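Local coordinates for protein arylamine n-acetyltransferase (PDB 1W5R) that catalyses, in its natural form, the transfer of an acetyl group to arylamines, probably from acetyl-CoA, the catalytic nucleophile being replaced in this variant, at residues A[19-24]-A[85-90]; A[13-18]-A[37-42]; A[72-77]-A[112-117]; A[52-57]-A[191-196]. The protein carries 1 engineered substitution. One frame throughout, in Å; residues are numbered along the deposited sequence.

Contact 1 of 4, residues A[19-24]-A[85-90]; sequences GRPRPD and EELGFE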
# COMPACT_ATOMS: atom_id res chain seq x y z
N GLY A 19 0.82 -35.14 8.88
CA GLY A 19 0.08 -36.25 9.50
C GLY A 19 -1.41 -36.21 9.18
O GLY A 19 -1.93 -35.19 8.71
N ARG A 20 -2.09 -37.31 9.44
CA ARG A 20 -3.52 -37.44 9.21
C ARG A 20 -4.31 -36.72 10.31
O ARG A 20 -4.32 -37.18 11.46
CB ARG A 20 -3.91 -38.92 9.16
CG ARG A 20 -5.32 -39.22 8.64
CD ARG A 20 -5.31 -39.58 7.17
NE ARG A 20 -6.62 -40.03 6.71
CZ ARG A 20 -6.91 -40.38 5.46
NH1 ARG A 20 -5.97 -40.35 4.52
NH2 ARG A 20 -8.14 -40.77 5.14
N PRO A 21 -4.95 -35.58 9.98
CA PRO A 21 -5.82 -34.96 10.98
C PRO A 21 -7.17 -35.67 11.10
O PRO A 21 -7.63 -36.28 10.13
CB PRO A 21 -5.99 -33.54 10.46
CG PRO A 21 -5.83 -33.64 8.99
CD PRO A 21 -4.93 -34.81 8.72
N ARG A 22 -7.78 -35.59 12.27
CA ARG A 22 -9.06 -36.24 12.56
C ARG A 22 -10.21 -35.40 11.99
O ARG A 22 -10.08 -34.18 11.90
CB ARG A 22 -9.25 -36.38 14.07
CG ARG A 22 -9.84 -37.72 14.52
CD ARG A 22 -11.04 -37.55 15.47
NE ARG A 22 -10.80 -36.56 16.52
CZ ARG A 22 -11.73 -36.12 17.37
NH1 ARG A 22 -12.97 -36.59 17.32
NH2 ARG A 22 -11.42 -35.21 18.29
N PRO A 23 -11.33 -36.04 11.60
CA PRO A 23 -12.51 -35.30 11.14
C PRO A 23 -13.34 -34.66 12.27
O PRO A 23 -14.46 -35.09 12.56
CB PRO A 23 -13.33 -36.36 10.41
CG PRO A 23 -12.97 -37.64 11.10
CD PRO A 23 -11.53 -37.50 11.51
N ASP A 24 -12.79 -33.62 12.88
CA ASP A 24 -13.49 -32.87 13.91
C ASP A 24 -13.50 -31.38 13.59
O ASP A 24 -12.85 -30.94 12.62
CB ASP A 24 -12.89 -33.16 15.30
CG ASP A 24 -11.39 -32.88 15.36
OD1 ASP A 24 -10.92 -31.90 14.76
OD2 ASP A 24 -10.66 -33.64 16.04
N GLU A 85 -13.86 -35.15 2.55
CA GLU A 85 -14.45 -36.48 2.40
C GLU A 85 -13.48 -37.58 2.77
O GLU A 85 -13.83 -38.52 3.51
CB GLU A 85 -14.85 -36.71 0.95
CG GLU A 85 -16.16 -36.14 0.59
CD GLU A 85 -16.67 -36.65 -0.74
OE1 GLU A 85 -15.86 -36.82 -1.70
OE2 GLU A 85 -17.88 -36.85 -0.82
N GLU A 86 -12.26 -37.47 2.25
CA GLU A 86 -11.25 -38.50 2.47
C GLU A 86 -10.94 -38.59 3.96
O GLU A 86 -10.76 -39.69 4.49
CB GLU A 86 -10.00 -38.22 1.63
CG GLU A 86 -8.84 -39.22 1.81
CD GLU A 86 -9.19 -40.65 1.40
OE1 GLU A 86 -10.17 -40.87 0.65
OE2 GLU A 86 -8.47 -41.57 1.85
N LEU A 87 -10.92 -37.43 4.63
CA LEU A 87 -10.60 -37.37 6.05
C LEU A 87 -11.72 -37.85 6.98
O LEU A 87 -11.46 -38.10 8.16
CB LEU A 87 -10.14 -35.95 6.44
CG LEU A 87 -8.76 -35.50 5.95
CD1 LEU A 87 -8.49 -34.02 6.21
CD2 LEU A 87 -7.63 -36.33 6.57
N GLY A 88 -12.94 -37.98 6.46
CA GLY A 88 -14.06 -38.50 7.24
C GLY A 88 -15.25 -37.58 7.45
O GLY A 88 -16.25 -37.97 8.07
N PHE A 89 -15.14 -36.34 6.96
CA PHE A 89 -16.28 -35.41 7.00
C PHE A 89 -17.33 -35.81 5.98
O PHE A 89 -17.02 -36.46 4.99
CB PHE A 89 -15.82 -33.98 6.67
CG PHE A 89 -14.89 -33.38 7.68
CD1 PHE A 89 -13.52 -33.45 7.51
CD2 PHE A 89 -15.40 -32.71 8.79
CE1 PHE A 89 -12.66 -32.86 8.44
CE2 PHE A 89 -14.55 -32.14 9.73
CZ PHE A 89 -13.19 -32.20 9.56
N GLU A 90 -18.58 -35.41 6.22
CA GLU A 90 -19.62 -35.61 5.22
C GLU A 90 -19.79 -34.30 4.47
O GLU A 90 -19.97 -33.24 5.07
CB GLU A 90 -20.93 -36.06 5.86
CG GLU A 90 -21.95 -36.57 4.86
CD GLU A 90 -23.08 -35.59 4.62
OE1 GLU A 90 -23.80 -35.27 5.60
OE2 GLU A 90 -23.27 -35.16 3.47
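The Phe89 ring carries Pro23 on one face: Pro23 CA stands 3.5 Å above the ring plane toward the rim, and Pro23 CB makes a CH-pi contact 4.1 Å from the ring centroid, 10° off the normal. At the ring's edge, near its plane, Asp24 O approaches Phe89 CZ at 3.3 Å. The Arg20 guanidinium is the second flat group. Leu87 CD2 lies over one of its faces, and Glu86 OE2 meets its edge in plane, with the carboxylate turned almost perpendicular (84°). That salt bridge is weak, NH2 of Arg20 to OE2 of Glu86 spanning 3.4 Å. Pro21 CD packs against Leu87 CD2 (3.8 Å), the two side chains crossing at about a right angle, and Pro23 CG sits 3.3 Å from Leu87 O. Gly88, with positive phi (118°), closes helix 73-87 in a Schellman motif, and Pro23 CB lies against its backbone. Leu87 also reaches Leu8 and Ile31, Phe89 reaches Leu28, and Pro21 reaches Leu12 and Thr27, which ties the 19-24 loop and this helix end to helices 8-14 and 25-38. The chemistry is therefore mainly apolar, proline on leucine and phenylalanine, with one long ion pair at its exposed margin.

Contact 2 of 4, residues A[13-18]-A[37-42]; sequences TRIGLD and RSIPFE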
# COMPACT_ATOMS: atom_id res chain seq x y z
N THR A 13 0.97 -31.27 2.84
CA THR A 13 2.25 -30.57 2.65
C THR A 13 2.07 -29.21 1.96
O THR A 13 2.65 -28.21 2.38
CB THR A 13 3.26 -31.44 1.87
OG1 THR A 13 3.49 -32.65 2.60
CG2 THR A 13 4.57 -30.70 1.67
N ARG A 14 1.27 -29.20 0.90
CA ARG A 14 0.95 -27.99 0.15
C ARG A 14 0.42 -26.89 1.07
O ARG A 14 0.77 -25.71 0.91
CB ARG A 14 -0.08 -28.31 -0.94
CG ARG A 14 -0.51 -27.12 -1.79
CD ARG A 14 0.54 -26.76 -2.83
NE ARG A 14 -0.04 -25.89 -3.85
CZ ARG A 14 0.28 -24.61 -4.03
NH1 ARG A 14 1.19 -24.01 -3.26
NH2 ARG A 14 -0.32 -23.91 -4.99
N ILE A 15 -0.43 -27.26 2.02
CA ILE A 15 -1.04 -26.28 2.93
C ILE A 15 -0.31 -26.11 4.27
O ILE A 15 -0.75 -25.36 5.13
CB ILE A 15 -2.57 -26.49 3.12
CG1 ILE A 15 -2.88 -27.77 3.91
CG2 ILE A 15 -3.28 -26.49 1.75
CD1 ILE A 15 -4.31 -27.87 4.43
N GLY A 16 0.82 -26.80 4.42
CA GLY A 16 1.67 -26.61 5.60
C GLY A 16 1.22 -27.35 6.85
O GLY A 16 1.52 -26.92 7.97
N LEU A 17 0.51 -28.45 6.65
CA LEU A 17 0.14 -29.36 7.73
C LEU A 17 0.87 -30.70 7.56
O LEU A 17 1.43 -30.98 6.50
CB LEU A 17 -1.38 -29.58 7.76
CG LEU A 17 -2.30 -28.39 8.02
CD1 LEU A 17 -3.75 -28.86 7.99
CD2 LEU A 17 -1.99 -27.69 9.34
N ASP A 18 0.88 -31.51 8.61
CA ASP A 18 1.49 -32.84 8.53
C ASP A 18 0.67 -33.88 9.29
O ASP A 18 -0.08 -33.54 10.20
CB ASP A 18 2.95 -32.83 8.99
CG ASP A 18 3.16 -32.09 10.30
OD1 ASP A 18 2.19 -31.89 11.06
OD2 ASP A 18 4.32 -31.69 10.56
N ARG A 37 -4.09 -19.51 3.32
CA ARG A 37 -2.79 -18.84 3.19
C ARG A 37 -1.85 -19.49 2.20
O ARG A 37 -0.83 -18.90 1.86
CB ARG A 37 -2.08 -18.70 4.55
CG ARG A 37 -1.54 -20.01 5.15
CD ARG A 37 -0.80 -19.77 6.46
NE ARG A 37 -1.70 -19.37 7.54
CZ ARG A 37 -2.28 -20.20 8.41
NH1 ARG A 37 -3.06 -19.71 9.37
NH2 ARG A 37 -2.09 -21.53 8.32
N SER A 38 -2.17 -20.71 1.77
CA SER A 38 -1.23 -21.52 0.98
C SER A 38 -1.54 -21.67 -0.51
O SER A 38 -0.60 -21.78 -1.32
CB SER A 38 -1.13 -22.93 1.57
OG SER A 38 -0.70 -22.92 2.92
N ILE A 39 -2.82 -21.73 -0.86
CA ILE A 39 -3.22 -21.95 -2.26
C ILE A 39 -3.99 -20.70 -2.70
O ILE A 39 -5.08 -20.43 -2.19
CB ILE A 39 -4.07 -23.24 -2.45
CG1 ILE A 39 -3.39 -24.47 -1.82
CG2 ILE A 39 -4.34 -23.49 -3.94
CD1 ILE A 39 -4.20 -25.77 -1.95
N PRO A 40 -3.41 -19.92 -3.62
CA PRO A 40 -4.08 -18.69 -4.00
C PRO A 40 -5.27 -18.90 -4.93
O PRO A 40 -5.35 -19.91 -5.64
CB PRO A 40 -2.97 -17.91 -4.70
CG PRO A 40 -2.15 -18.99 -5.37
CD PRO A 40 -2.14 -20.11 -4.35
N PHE A 41 -6.20 -17.95 -4.91
CA PHE A 41 -7.19 -17.83 -5.97
C PHE A 41 -6.44 -17.29 -7.20
O PHE A 41 -5.66 -16.34 -7.11
CB PHE A 41 -8.29 -16.85 -5.56
CG PHE A 41 -9.42 -16.76 -6.53
CD1 PHE A 41 -10.63 -17.40 -6.26
CD2 PHE A 41 -9.29 -16.01 -7.71
CE1 PHE A 41 -11.70 -17.31 -7.16
CE2 PHE A 41 -10.35 -15.92 -8.62
CZ PHE A 41 -11.56 -16.58 -8.35
N GLU A 42 -6.66 -17.92 -8.35
CA GLU A 42 -6.17 -17.34 -9.62
C GLU A 42 -7.00 -17.86 -10.77
O GLU A 42 -7.55 -18.97 -10.71
CB GLU A 42 -4.70 -17.64 -9.88
CG GLU A 42 -4.37 -19.12 -9.77
CD GLU A 42 -3.72 -19.71 -10.99
OE1 GLU A 42 -4.25 -19.50 -12.11
OE2 GLU A 42 -2.71 -20.42 -10.83
O HOH W 1 -0.35 -23.34 6.83
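Ile15 and Ser38 bring their backbones to 5.1 Å, CA to CA, where two helices of the N-terminal, largely helical part of the arylamine N-acetyltransferase fold come to an end. Helix 8-14 stops in a Schellman motif: Gly16 takes positive phi, and its N bonds back to Thr13 O at 3.1 Å. On the other side, Ile39 is the first residue to depart from the helical backbone angles of helix 25-38, and the chain runs on toward the short strand 41-42.

Ser38 faces the first helix end directly. Its CB packs 3.4 Å from Arg14 O, while its OG bonds back to Ala34 O within its own helix. Beside it, the branched side chain of Ile39 is met by two residues. Ile15 touches it with CG2, which lies 3.9 Å from Ile39 CD1; with chi1 of 69° Ile15 CG1 occupies the crowded position between backbone N and carbonyl carbon, and CG2 is the branch turned to the neighbour. Arg14, the residue before Ile15, brings its CG to 3.9 Å from Ile39 CG1, and the same CG1 lies over one face of the guanidinium, offset toward the rim. The guanidinium has its bonds outside, NE to Leu64 O of helix 57-66 and NH2 to Arg69 O, while that face stays under Ile39. Arg37, paired through NH1 with Asp218, completes the join through water: one molecule donates to Ile15 O at 2.7 Å and accepts from Arg37 NH2 at 2.9 Å, lying in the guanidinium plane.

Contact 3 of 4, residues A[72-77]-A[112-117]; sequences YQYEHN and THNVLS. Engineered in segment 72-77: Gln73 (natural residue Cys).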
# COMPACT_ATOMS: atom_id res chain seq x y z
N TYR A 72 -9.65 -21.20 -9.29
CA TYR A 72 -10.80 -20.37 -8.92
C TYR A 72 -11.84 -21.18 -8.13
O TYR A 72 -11.51 -22.26 -7.63
CB TYR A 72 -11.31 -19.54 -10.12
CG TYR A 72 -12.08 -20.25 -11.23
CD1 TYR A 72 -12.59 -19.51 -12.29
CD2 TYR A 72 -12.36 -21.62 -11.19
CE1 TYR A 72 -13.32 -20.09 -13.31
CE2 TYR A 72 -13.13 -22.22 -12.21
CZ TYR A 72 -13.61 -21.43 -13.27
OH TYR A 72 -14.38 -21.95 -14.28
N GLN A 73 -13.05 -20.66 -7.98
CA GLN A 73 -13.99 -21.20 -6.99
C GLN A 73 -14.22 -22.71 -7.11
O GLN A 73 -14.22 -23.44 -6.10
CB GLN A 73 -15.33 -20.45 -7.03
CG GLN A 73 -16.00 -20.28 -8.38
CD GLN A 73 -15.54 -19.04 -9.16
OE1 GLN A 73 -14.45 -18.53 -8.95
NE2 GLN A 73 -16.40 -18.55 -10.05
N TYR A 74 -14.44 -23.19 -8.33
CA TYR A 74 -14.73 -24.62 -8.53
C TYR A 74 -13.54 -25.53 -8.22
O TYR A 74 -13.69 -26.69 -7.79
CB TYR A 74 -15.18 -24.89 -9.95
CG TYR A 74 -16.48 -24.23 -10.34
CD1 TYR A 74 -16.49 -23.04 -11.07
CD2 TYR A 74 -17.70 -24.79 -9.97
CE1 TYR A 74 -17.69 -22.42 -11.43
CE2 TYR A 74 -18.92 -24.19 -10.33
CZ TYR A 74 -18.90 -23.00 -11.05
OH TYR A 74 -20.08 -22.40 -11.45
N GLU A 75 -12.35 -24.99 -8.46
CA GLU A 75 -11.13 -25.74 -8.23
C GLU A 75 -10.82 -25.81 -6.75
O GLU A 75 -10.49 -26.88 -6.21
CB GLU A 75 -9.97 -25.12 -9.02
CG GLU A 75 -10.16 -25.25 -10.52
CD GLU A 75 -9.23 -24.38 -11.32
OE1 GLU A 75 -8.41 -24.94 -12.09
OE2 GLU A 75 -9.33 -23.13 -11.21
N HIS A 76 -10.94 -24.67 -6.06
CA HIS A 76 -10.70 -24.61 -4.62
C HIS A 76 -11.62 -25.48 -3.81
O HIS A 76 -11.18 -26.34 -3.05
CB HIS A 76 -10.82 -23.18 -4.14
CG HIS A 76 -9.55 -22.41 -4.27
ND1 HIS A 76 -8.50 -22.57 -3.39
CD2 HIS A 76 -9.13 -21.51 -5.20
CE1 HIS A 76 -7.50 -21.79 -3.76
NE2 HIS A 76 -7.86 -21.14 -4.86
N ASN A 77 -12.91 -25.24 -3.97
CA ASN A 77 -13.88 -25.98 -3.17
C ASN A 77 -14.04 -27.40 -3.65
O ASN A 77 -14.35 -28.28 -2.85
CB ASN A 77 -15.20 -25.21 -3.09
CG ASN A 77 -15.07 -23.99 -2.18
OD1 ASN A 77 -14.36 -24.05 -1.17
ND2 ASN A 77 -15.71 -22.89 -2.55
N THR A 112 -22.61 -19.39 -10.71
CA THR A 112 -21.19 -19.37 -11.04
C THR A 112 -20.30 -19.69 -9.84
O THR A 112 -19.07 -19.64 -9.93
CB THR A 112 -20.75 -18.01 -11.57
OG1 THR A 112 -20.87 -17.04 -10.52
CG2 THR A 112 -21.57 -17.58 -12.78
N HIS A 113 -20.92 -20.00 -8.71
CA HIS A 113 -20.15 -20.30 -7.50
C HIS A 113 -20.43 -21.72 -7.01
O HIS A 113 -21.48 -22.32 -7.35
CB HIS A 113 -20.44 -19.27 -6.40
CG HIS A 113 -19.44 -19.26 -5.29
ND1 HIS A 113 -18.12 -19.62 -5.46
CD2 HIS A 113 -19.56 -18.89 -3.99
CE1 HIS A 113 -17.48 -19.51 -4.31
NE2 HIS A 113 -18.33 -19.06 -3.40
N ASN A 114 -19.50 -22.25 -6.23
CA ASN A 114 -19.57 -23.60 -5.69
C ASN A 114 -19.02 -23.49 -4.28
O ASN A 114 -17.93 -22.93 -4.08
CB ASN A 114 -18.72 -24.53 -6.58
CG ASN A 114 -18.47 -25.93 -5.99
OD1 ASN A 114 -17.39 -26.49 -6.22
ND2 ASN A 114 -19.44 -26.51 -5.28
N VAL A 115 -19.79 -23.98 -3.30
CA VAL A 115 -19.38 -23.97 -1.89
C VAL A 115 -19.67 -25.35 -1.28
O VAL A 115 -20.26 -26.21 -1.94
CB VAL A 115 -20.06 -22.84 -1.06
CG1 VAL A 115 -19.72 -21.48 -1.65
CG2 VAL A 115 -21.58 -23.03 -0.95
N LEU A 116 -19.24 -25.56 -0.03
CA LEU A 116 -19.42 -26.86 0.62
C LEU A 116 -20.34 -26.75 1.81
O LEU A 116 -20.29 -25.75 2.55
CB LEU A 116 -18.08 -27.42 1.10
CG LEU A 116 -17.00 -27.52 0.02
CD1 LEU A 116 -15.69 -27.99 0.66
CD2 LEU A 116 -17.44 -28.45 -1.12
N SER A 117 -21.17 -27.77 1.99
CA SER A 117 -21.91 -27.94 3.24
C SER A 117 -21.34 -29.18 3.92
O SER A 117 -21.41 -30.30 3.36
CB SER A 117 -23.40 -28.05 2.97
OG SER A 117 -24.07 -28.44 4.16
O HOH W 2 -16.04 -28.28 -7.80
O HOH W 3 -22.20 -23.17 -10.05
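This is the site of the Cys-His-Asp triad, laid out as in papain-like enzymes of the same clan: Gln73, an engineered residue in the place of the cysteine, begins helix 73-87, and His113 comes from strand 111-119, with Asp130 as the third member. Helix and strand segments run almost parallel, their axes 12° apart and 7.4 Å at closest approach. Gln73 CB meets the edge of the His113 imidazole in its plane, 3.3 Å from ND1. The introduced amide donates through NE2 of Gln73 to Thr112 O at 2.9 Å in a nearly straight bond (163°) that lies close to the amide plane.

One helical turn on, Asn77 ND2 donates to Asn114 O at 2.7 Å, bent to 147°. The same ND2 also bonds Asp130 OD1, while Asn77 OD1 accepts from Val131 N. Asp130 OD2 in turn bonds His113 NE2, so the arrangement is consistent with a second-shell role for Asn77 in positioning the aspartate. Tyr74 CD2 comes within 3.5 Å of Asn114 CB. The OH of Tyr74 is 2.7 Å from a water that donates to His113 O, and a second water donates to both Tyr74 O and Asn114 OD1. The amide nitrogen of Asn114 is used by Leu94 O.

Thr112 and His113 form a classic beta bulge opposite Gly96 of strand 90-98, and strand 127-129 pairs on the other side of strand 111-119. Helix 189-201 covers Tyr72 and Tyr74, while Phe41 of the short strand 41-42 packs on Gln73.

Contact 4 of 4, residues A[52-57]-A[191-196]; sequences VADLSA and DLEVGS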
# COMPACT_ATOMS: atom_id res chain seq x y z
N VAL A 52 -11.61 -24.40 -17.61
CA VAL A 52 -11.61 -25.22 -16.39
C VAL A 52 -12.84 -26.10 -16.51
O VAL A 52 -13.95 -25.69 -16.15
CB VAL A 52 -11.67 -24.38 -15.11
CG1 VAL A 52 -11.61 -25.28 -13.89
CG2 VAL A 52 -10.50 -23.40 -15.08
N ALA A 53 -12.63 -27.28 -17.09
CA ALA A 53 -13.70 -28.16 -17.54
C ALA A 53 -13.85 -29.40 -16.67
O ALA A 53 -14.95 -29.96 -16.54
CB ALA A 53 -13.44 -28.57 -18.99
N ASP A 54 -12.75 -29.83 -16.07
CA ASP A 54 -12.66 -31.13 -15.39
C ASP A 54 -12.49 -30.90 -13.89
O ASP A 54 -11.46 -30.39 -13.46
CB ASP A 54 -11.47 -31.90 -15.97
CG ASP A 54 -11.28 -33.28 -15.37
OD1 ASP A 54 -11.92 -33.64 -14.36
OD2 ASP A 54 -10.45 -34.03 -15.95
N LEU A 55 -13.52 -31.25 -13.12
CA LEU A 55 -13.49 -31.04 -11.67
C LEU A 55 -13.30 -32.35 -10.88
O LEU A 55 -13.66 -32.43 -9.70
CB LEU A 55 -14.73 -30.27 -11.22
CG LEU A 55 -14.91 -28.89 -11.89
CD1 LEU A 55 -16.22 -28.26 -11.42
CD2 LEU A 55 -13.73 -27.93 -11.64
N SER A 56 -12.76 -33.36 -11.55
CA SER A 56 -12.39 -34.60 -10.88
C SER A 56 -11.27 -34.39 -9.87
O SER A 56 -10.49 -33.43 -9.98
CB SER A 56 -11.94 -35.64 -11.92
OG SER A 56 -10.71 -35.26 -12.52
N ALA A 57 -11.16 -35.27 -8.89
CA ALA A 57 -10.07 -35.18 -7.93
C ALA A 57 -8.71 -35.24 -8.63
O ALA A 57 -7.78 -34.51 -8.27
CB ALA A 57 -10.18 -36.29 -6.87
N ASP A 191 -23.00 -30.95 -12.99
CA ASP A 191 -23.67 -29.64 -12.97
C ASP A 191 -22.68 -28.54 -12.58
O ASP A 191 -22.78 -27.41 -13.06
CB ASP A 191 -24.86 -29.62 -12.01
CG ASP A 191 -26.04 -30.46 -12.49
OD1 ASP A 191 -25.94 -31.07 -13.58
OD2 ASP A 191 -27.06 -30.51 -11.76
N LEU A 192 -21.74 -28.86 -11.69
CA LEU A 192 -20.64 -27.95 -11.37
C LEU A 192 -19.73 -27.74 -12.58
O LEU A 192 -19.27 -26.63 -12.83
CB LEU A 192 -19.84 -28.49 -10.18
CG LEU A 192 -20.65 -28.67 -8.88
CD1 LEU A 192 -19.75 -29.23 -7.79
CD2 LEU A 192 -21.28 -27.34 -8.44
N GLU A 193 -19.47 -28.82 -13.32
CA GLU A 193 -18.64 -28.73 -14.51
C GLU A 193 -19.27 -27.87 -15.61
O GLU A 193 -18.56 -27.16 -16.32
CB GLU A 193 -18.28 -30.14 -15.02
CG GLU A 193 -17.21 -30.78 -14.13
CD GLU A 193 -16.89 -32.24 -14.43
OE1 GLU A 193 -17.72 -32.96 -15.03
OE2 GLU A 193 -15.80 -32.67 -14.01
N VAL A 194 -20.61 -27.91 -15.76
CA VAL A 194 -21.30 -27.06 -16.74
C VAL A 194 -21.15 -25.57 -16.32
O VAL A 194 -20.88 -24.70 -17.14
CB VAL A 194 -22.79 -27.47 -16.87
CG1 VAL A 194 -23.60 -26.46 -17.65
CG2 VAL A 194 -22.89 -28.87 -17.51
N GLY A 195 -21.32 -25.30 -15.03
CA GLY A 195 -21.09 -23.95 -14.51
C GLY A 195 -19.66 -23.50 -14.76
O GLY A 195 -19.42 -22.38 -15.23
N SER A 196 -18.71 -24.38 -14.45
CA SER A 196 -17.31 -24.02 -14.62
C SER A 196 -16.96 -23.79 -16.10
O SER A 196 -16.14 -22.92 -16.42
CB SER A 196 -16.39 -25.08 -14.03
OG SER A 196 -15.04 -24.61 -14.03
O HOH W 4 -16.93 -28.76 -18.01
O HOH W 5 -14.38 -34.87 -14.69
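Val52 O accepts a hydrogen bond from Ser196 OG at 2.6 Å, the donor tilted 32° from the carbonyl plane. Ser196 OG is also bonded to Tyr72 OH, which links this loop to the start of helix 73-87. At Ala53 the carbonyl does the work: its O lies 3.4 Å from Glu193 CG, and a water donates both to it and to Glu193 O.

Asp54 folds the loop on itself in an Asx turn. Its OD1 accepts from Ser56 N and Ser56 OG, both coming from the same face of the carboxylate. Its side chain runs beside that of Glu193 in the same direction, with OD1 4.0 Å from Glu193 OE2 and the two carboxylate planes 84° apart; one water donates to both oxygens. At Leu55 the backbone is gripped directly. Its N donates to Glu193 OE2 at 2.8 Å, nearly straight (169°), meeting the anti lone pair of that oxygen. Beyond CG, Glu193 is extended, which carries the carboxylate past the leucine: Leu55 CG and Glu193 CG pass at 3.7 Å, and Leu55 CD1 touches Leu192 CB at 3.8 Å. Ser56 then caps helix 57-66, its OG also bonding Ala59 N.

Two helix side chains thus satisfy backbone groups of a loop without regular structure. The adjacent like charges of Asp54 and Glu193 would probably repel, or favour a proton on one of them, but Asp54 OD1 has the N-H and hydroxyl of Ser56, Glu193 OE2 has the N-H of Leu55, and both share a water, which should offset that cost.

Along the chain, contacts 1 and 2 interlock, since 13-18 and 19-24 come first, followed by 37-42 and later 85-90; contact 3 falls within the span between 52-57 and 191-196. Contacts 1 and 3 use opposite ends of helix 73-87, their centres about 19 Å apart, so one helix connects the loop packing at its C-terminal end to the triad site at its start. Contacts 3 and 4 are nearest, about 10 Å between centres, and touch where Tyr74 packs on Gly195 and Ser196. Contact 2 reaches contact 3 where Pro40 O meets His76 NE2. The start of helix 73-87, with the engineered position, thus lies among strand 41-42, strand 111-119 and helix 189-201.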